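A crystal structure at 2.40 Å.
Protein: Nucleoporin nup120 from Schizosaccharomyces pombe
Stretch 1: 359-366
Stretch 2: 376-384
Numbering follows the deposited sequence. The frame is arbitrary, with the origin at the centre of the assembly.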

ATOM      1  N   GLN A 359     -29.130  20.097 -30.130  1.00137.00           N
ATOM      2  CA  GLN A 359     -28.654  21.404 -29.709  1.00130.98           C
ATOM      3  C   GLN A 359     -29.661  22.006 -28.728  1.00123.95           C
ATOM      4  O   GLN A 359     -29.882  23.220 -28.699  1.00119.46           O
ATOM      5  CB  GLN A 359     -28.413  22.316 -30.924  1.00134.26           C
ATOM      6  CG  GLN A 359     -29.543  22.366 -31.948  1.00134.57           C
ATOM      7  CD  GLN A 359     -29.142  23.066 -33.236  1.00130.81           C
ATOM      8  OE1 GLN A 359     -27.999  22.967 -33.688  1.00127.52           O
ATOM      9  NE2 GLN A 359     -30.090  23.773 -33.841  1.00124.50           N
ATOM     10  N   SER A 360     -30.266  21.130 -27.926  1.00114.01           N
ATOM     11  CA  SER A 360     -31.271  21.517 -26.939  1.00110.49           C
ATOM     12  C   SER A 360     -30.789  21.251 -25.512  1.00108.75           C
ATOM     13  O   SER A 360     -31.276  21.867 -24.562  1.00109.62           O
ATOM     14  CB  SER A 360     -32.591  20.778 -27.197  1.00103.47           C
ATOM     15  OG  SER A 360     -32.445  19.375 -27.039  1.00 84.31           O
ATOM     16  N   LYS A 361     -29.834  20.335 -25.371  1.00 93.65           N
ATOM     17  CA  LYS A 361     -29.309  19.964 -24.060  1.00103.21           C
ATOM     18  C   LYS A 361     -27.829  20.349 -23.916  1.00 96.29           C
ATOM     19  O   LYS A 361     -26.981  19.942 -24.724  1.00 77.97           O
ATOM     20  CB  LYS A 361     -29.530  18.469 -23.808  1.00109.04           C
ATOM     21  CG  LYS A 361     -29.443  18.042 -22.352  1.00113.34           C
ATOM     22  CD  LYS A 361     -29.514  16.529 -22.233  1.00113.68           C
ATOM     23  CE  LYS A 361     -29.117  16.057 -20.845  1.00105.62           C
ATOM     24  NZ  LYS A 361     -28.941  14.580 -20.804  1.00 94.48           N
ATOM     25  N   PHE A 362     -27.541  21.146 -22.888  1.00 86.26           N
ATOM     26  CA  PHE A 362     -26.190  21.643 -22.616  1.00 78.46           C
ATOM     27  C   PHE A 362     -25.740  21.328 -21.195  1.00 82.22           C
ATOM     28  O   PHE A 362     -26.566  21.155 -20.291  1.00 76.69           O
ATOM     29  CB  PHE A 362     -26.110  23.158 -22.825  1.00 82.01           C
ATOM     30  CG  PHE A 362     -26.481  23.604 -24.205  1.00 86.26           C
ATOM     31  CD1 PHE A 362     -25.573  23.504 -25.252  1.00 86.54           C
ATOM     32  CD2 PHE A 362     -27.740  24.135 -24.456  1.00 71.80           C
ATOM     33  CE1 PHE A 362     -25.915  23.917 -26.527  1.00 86.00           C
ATOM     34  CE2 PHE A 362     -28.089  24.550 -25.729  1.00 73.18           C
ATOM     35  CZ  PHE A 362     -27.176  24.441 -26.765  1.00 81.95           C
ATOM     36  N   LEU A 363     -24.423  21.282 -21.010  1.00 78.88           N
ATOM     37  CA  LEU A 363     -23.816  21.046 -19.706  1.00 71.36           C
ATOM     38  C   LEU A 363     -22.707  22.057 -19.435  1.00 60.06           C
ATOM     39  O   LEU A 363     -21.751  22.169 -20.209  1.00 72.09           O
ATOM     40  CB  LEU A 363     -23.277  19.613 -19.627  1.00 79.44           C
ATOM     41  CG  LEU A 363     -22.483  19.163 -18.399  1.00 74.36           C
ATOM     42  CD1 LEU A 363     -23.238  19.418 -17.101  1.00 71.28           C
ATOM     43  CD2 LEU A 363     -22.122  17.693 -18.540  1.00 79.44           C
ATOM     44  N   LEU A 364     -22.846  22.791 -18.336  1.00 50.66           N
ATOM     45  CA  LEU A 364     -21.856  23.791 -17.946  1.00 52.49           C
ATOM     46  C   LEU A 364     -21.192  23.435 -16.617  1.00 51.14           C
ATOM     47  O   LEU A 364     -21.840  23.428 -15.566  1.00 48.93           O
ATOM     48  CB  LEU A 364     -22.482  25.191 -17.873  1.00 50.01           C
ATOM     49  CG  LEU A 364     -21.508  26.363 -17.670  1.00 58.94           C
ATOM     50  CD1 LEU A 364     -20.828  26.744 -18.977  1.00 62.47           C
ATOM     51  CD2 LEU A 364     -22.213  27.574 -17.072  1.00 68.02           C
ATOM     52  N   ILE A 365     -19.898  23.133 -16.682  1.00 50.73           N
ATOM     53  CA  ILE A 365     -19.101  22.832 -15.490  1.00 49.57           C
ATOM     54  C   ILE A 365     -18.345  24.093 -15.079  1.00 45.79           C
ATOM     55  O   ILE A 365     -17.703  24.741 -15.908  1.00 47.10           O
ATOM     56  CB  ILE A 365     -18.114  21.662 -15.731  1.00 48.80           C
ATOM     57  CG1 ILE A 365     -18.854  20.441 -16.287  1.00 49.45           C
ATOM     58  CG2 ILE A 365     -17.394  21.285 -14.439  1.00 43.84           C
ATOM     59  CD1 ILE A 365     -17.995  19.530 -17.139  1.00 48.05           C
ATOM     60  N   ILE A 366     -18.433  24.435 -13.800  1.00 45.22           N
ATOM     61  CA  ILE A 366     -17.854  25.665 -13.277  1.00 52.15           C
ATOM     62  C   ILE A 366     -16.977  25.363 -12.069  1.00 51.13           C
ATOM     63  O   ILE A 366     -17.386  24.612 -11.184  1.00 54.13           O
ATOM     64  CB  ILE A 366     -18.955  26.651 -12.826  1.00 60.35           C
ATOM     65  CG1 ILE A 366     -20.111  26.697 -13.836  1.00 62.94           C
ATOM     66  CG2 ILE A 366     -18.369  28.034 -12.590  1.00 51.33           C
ATOM     67  CD1 ILE A 366     -21.354  27.400 -13.326  1.00 66.74           C
ATOM     68  N   ILE A 376     -16.705  22.839  -7.221  1.00 48.12           N
ATOM     69  CA  ILE A 376     -17.077  22.542  -8.598  1.00 49.65           C
ATOM     70  C   ILE A 376     -18.593  22.389  -8.692  1.00 50.97           C
ATOM     71  O   ILE A 376     -19.210  21.709  -7.864  1.00 49.57           O
ATOM     72  CB  ILE A 376     -16.335  21.296  -9.150  1.00 44.95           C
ATOM     73  CG1 ILE A 376     -14.907  21.649  -9.574  1.00 47.46           C
ATOM     74  CG2 ILE A 376     -17.037  20.736 -10.376  1.00 46.94           C
ATOM     75  CD1 ILE A 376     -13.923  21.791  -8.436  1.00 56.89           C
ATOM     76  N   GLN A 377     -19.179  23.036  -9.698  1.00 49.91           N
ATOM     77  CA  GLN A 377     -20.612  22.936  -9.962  1.00 50.97           C
ATOM     78  C   GLN A 377     -20.884  22.451 -11.378  1.00 53.59           C
ATOM     79  O   GLN A 377     -20.201  22.859 -12.322  1.00 56.18           O
ATOM     80  CB  GLN A 377     -21.285  24.298  -9.797  1.00 64.53           C
ATOM     81  CG  GLN A 377     -21.190  24.937  -8.421  1.00 62.33           C
ATOM     82  CD  GLN A 377     -21.807  26.325  -8.396  1.00 66.00           C
ATOM     83  OE1 GLN A 377     -21.960  26.968  -9.439  1.00 62.36           O
ATOM     84  NE2 GLN A 377     -22.163  26.798  -7.205  1.00 61.60           N
ATOM     85  N   LYS A 378     -21.889  21.588 -11.518  1.00 56.30           N
ATOM     86  CA  LYS A 378     -22.438  21.227 -12.823  1.00 55.13           C
ATOM     87  C   LYS A 378     -23.860  21.763 -12.965  1.00 67.74           C
ATOM     88  O   LYS A 378     -24.626  21.783 -11.996  1.00 66.46           O
ATOM     89  CB  LYS A 378     -22.459  19.713 -13.007  1.00 57.96           C
ATOM     90  CG  LYS A 378     -21.161  19.108 -13.497  1.00 63.48           C
ATOM     91  CD  LYS A 378     -21.321  17.611 -13.731  1.00 69.11           C
ATOM     92  CE  LYS A 378     -20.042  17.003 -14.287  1.00 68.00           C
ATOM     93  NZ  LYS A 378     -20.107  15.518 -14.383  1.00 74.16           N
ATOM     94  N   CYS A 379     -24.203  22.195 -14.176  1.00 65.59           N
ATOM     95  CA  CYS A 379     -25.571  22.577 -14.506  1.00 54.91           C
ATOM     96  C   CYS A 379     -26.047  21.867 -15.759  1.00 65.30           C
ATOM     97  O   CYS A 379     -25.456  22.013 -16.833  1.00 62.28           O
ATOM     98  CB  CYS A 379     -25.701  24.089 -14.708  1.00 69.85           C
ATOM     99  SG  CYS A 379     -27.227  24.594 -15.554  1.00 64.16           S
ATOM    100  N   ASN A 380     -27.117  21.093 -15.605  1.00 75.13           N
ATOM    101  CA  ASN A 380     -27.843  20.551 -16.740  1.00 72.12           C
ATOM    102  C   ASN A 380     -28.915  21.534 -17.175  1.00 71.50           C
ATOM    103  O   ASN A 380     -29.940  21.702 -16.498  1.00 72.02           O
ATOM    104  CB  ASN A 380     -28.460  19.191 -16.403  1.00 82.33           C
ATOM    105  CG  ASN A 380     -27.709  18.034 -17.038  1.00 93.06           C
ATOM    106  OD1 ASN A 380     -27.195  17.159 -16.343  1.00 89.91           O
ATOM    107  ND2 ASN A 380     -27.645  18.025 -18.369  1.00 99.03           N
ATOM    108  N   LEU A 381     -28.658  22.199 -18.297  1.00 67.08           N
ATOM    109  CA  LEU A 381     -29.607  23.149 -18.867  1.00 81.48           C
ATOM    110  C   LEU A 381     -30.285  22.548 -20.094  1.00 83.06           C
ATOM    111  O   LEU A 381     -29.651  21.833 -20.878  1.00 71.14           O
ATOM    112  CB  LEU A 381     -28.917  24.463 -19.216  1.00 66.34           C
ATOM    113  N   SER A 382     -31.576  22.835 -20.241  1.00 92.02           N
ATOM    114  CA  SER A 382     -32.362  22.364 -21.383  1.00105.72           C
ATOM    115  C   SER A 382     -33.346  23.429 -21.890  1.00115.50           C
ATOM    116  O   SER A 382     -33.725  24.337 -21.146  1.00109.79           O
ATOM    117  CB  SER A 382     -33.083  21.057 -21.038  1.00 93.13           C
ATOM    118  OG  SER A 382     -33.554  21.078 -19.703  1.00 93.40           O
ATOM    119  N   LEU A 383     -33.752  23.302 -23.154  1.00121.35           N
ATOM    120  CA  LEU A 383     -34.564  24.317 -23.834  1.00121.72           C
ATOM    121  C   LEU A 383     -36.058  23.987 -23.872  1.00120.28           C
ATOM    122  O   LEU A 383     -36.444  22.841 -24.106  1.00103.04           O
ATOM    123  CB  LEU A 383     -34.039  24.551 -25.258  1.00120.68           C
ATOM    124  CG  LEU A 383     -32.866  25.515 -25.524  1.00123.91           C
ATOM    125  CD1 LEU A 383     -33.267  26.965 -25.275  1.00126.20           C
ATOM    126  CD2 LEU A 383     -31.606  25.168 -24.739  1.00102.71           C
ATOM    127  N   ASP A 384     -36.885  25.010 -23.652  1.00139.11           N
ATOM    128  CA  ASP A 384     -38.345  24.857 -23.585  1.00142.47           C
ATOM    129  C   ASP A 384     -39.063  25.150 -24.911  1.00143.69           C
ATOM    130  O   ASP A 384     -40.250  24.837 -25.057  1.00124.54           O
ATOM    131  CB  ASP A 384     -38.913  25.722 -22.468  1.00141.38           C
TER

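The most unusual feature of this contact lies at one end, where a regular ladder of backbone hydrogen bonds ends in a weak one and a leucine side chain also lies against a phenylalanine. Leu383, just past the strand, donates from N to Ser360 O over 3.2 Å, but the angle at the hydrogen is only 128°, so the bond is weak. The CA-to-CB bond of Leu383 points toward the other stretch, and its CD2 reaches 3.7 Å from CE2 of Phe362, meeting the aromatic ring at its edge, near the ring plane. An exposed leucine thus lies against a buried phenylalanine.

Beyond this end the pair illustrates the antiparallel principle plainly. The strands run at 168° to one another, and hydrogen-bonded pairs alternate with non-hydrogen-bonded ones. Phe362 and Leu381 exchange two bonds, from Phe362 N to Leu381 O at 3.0 Å and from Leu381 N to Phe362 O at 3.1 Å. Leu364 and Cys379 repeat the pattern, with Leu364 N to Cys379 O at 3.1 Å and Cys379 N to Leu364 O at 3.0 Å. The tightest rung joins Ile366 and Gln377, where both bonds, Ile366 N to Gln377 O and Gln377 N to Ile366 O, measure 2.8 Å. Between the last two rungs, Ile365 CA lies 3.4 Å from Gln377 O in a CA-H...O contact, and just beyond the last, Ile376 CA lies 3.3 Å from Ile366 O in another; both carbonyls also accept hydrogen bonds.

Alternation of the backbone also sorts the side chains. Phe362, Leu364, Ile366, Gln377, Cys379 and Leu381 share one face, and all are buried. Apolar groups suit such a place because they leave no polar atom unpaired; Gln377 is the polar member, and its amide is satisfied by hydrogen bonds outside the two stretches. For Leu381 the model stops at CB, so the packing of its outer atoms cannot be described.

The face carrying Lys361, Leu363, Ile365, Lys378, Asn380 and Ser382 is more mixed. Here long lysine chains can contribute methylenes while their amines extend beyond them: Lys378 CG packs 3.9 Å from Ile365 CG1 and 4.2 Å from Leu363 CD1. Leu363, with chi1 t and chi2 p, brings CD1 within 3.4 Å of Cys379 O. Lys361 is extended, all four chi angles t, and its CE passes 3.5 Å from Asn380 ND2. Ile365, buried on this face, also meets Ile376, CG2 to CG2, at 4.1 Å. Altogether the two stretches bury 718 Å², counting both sides.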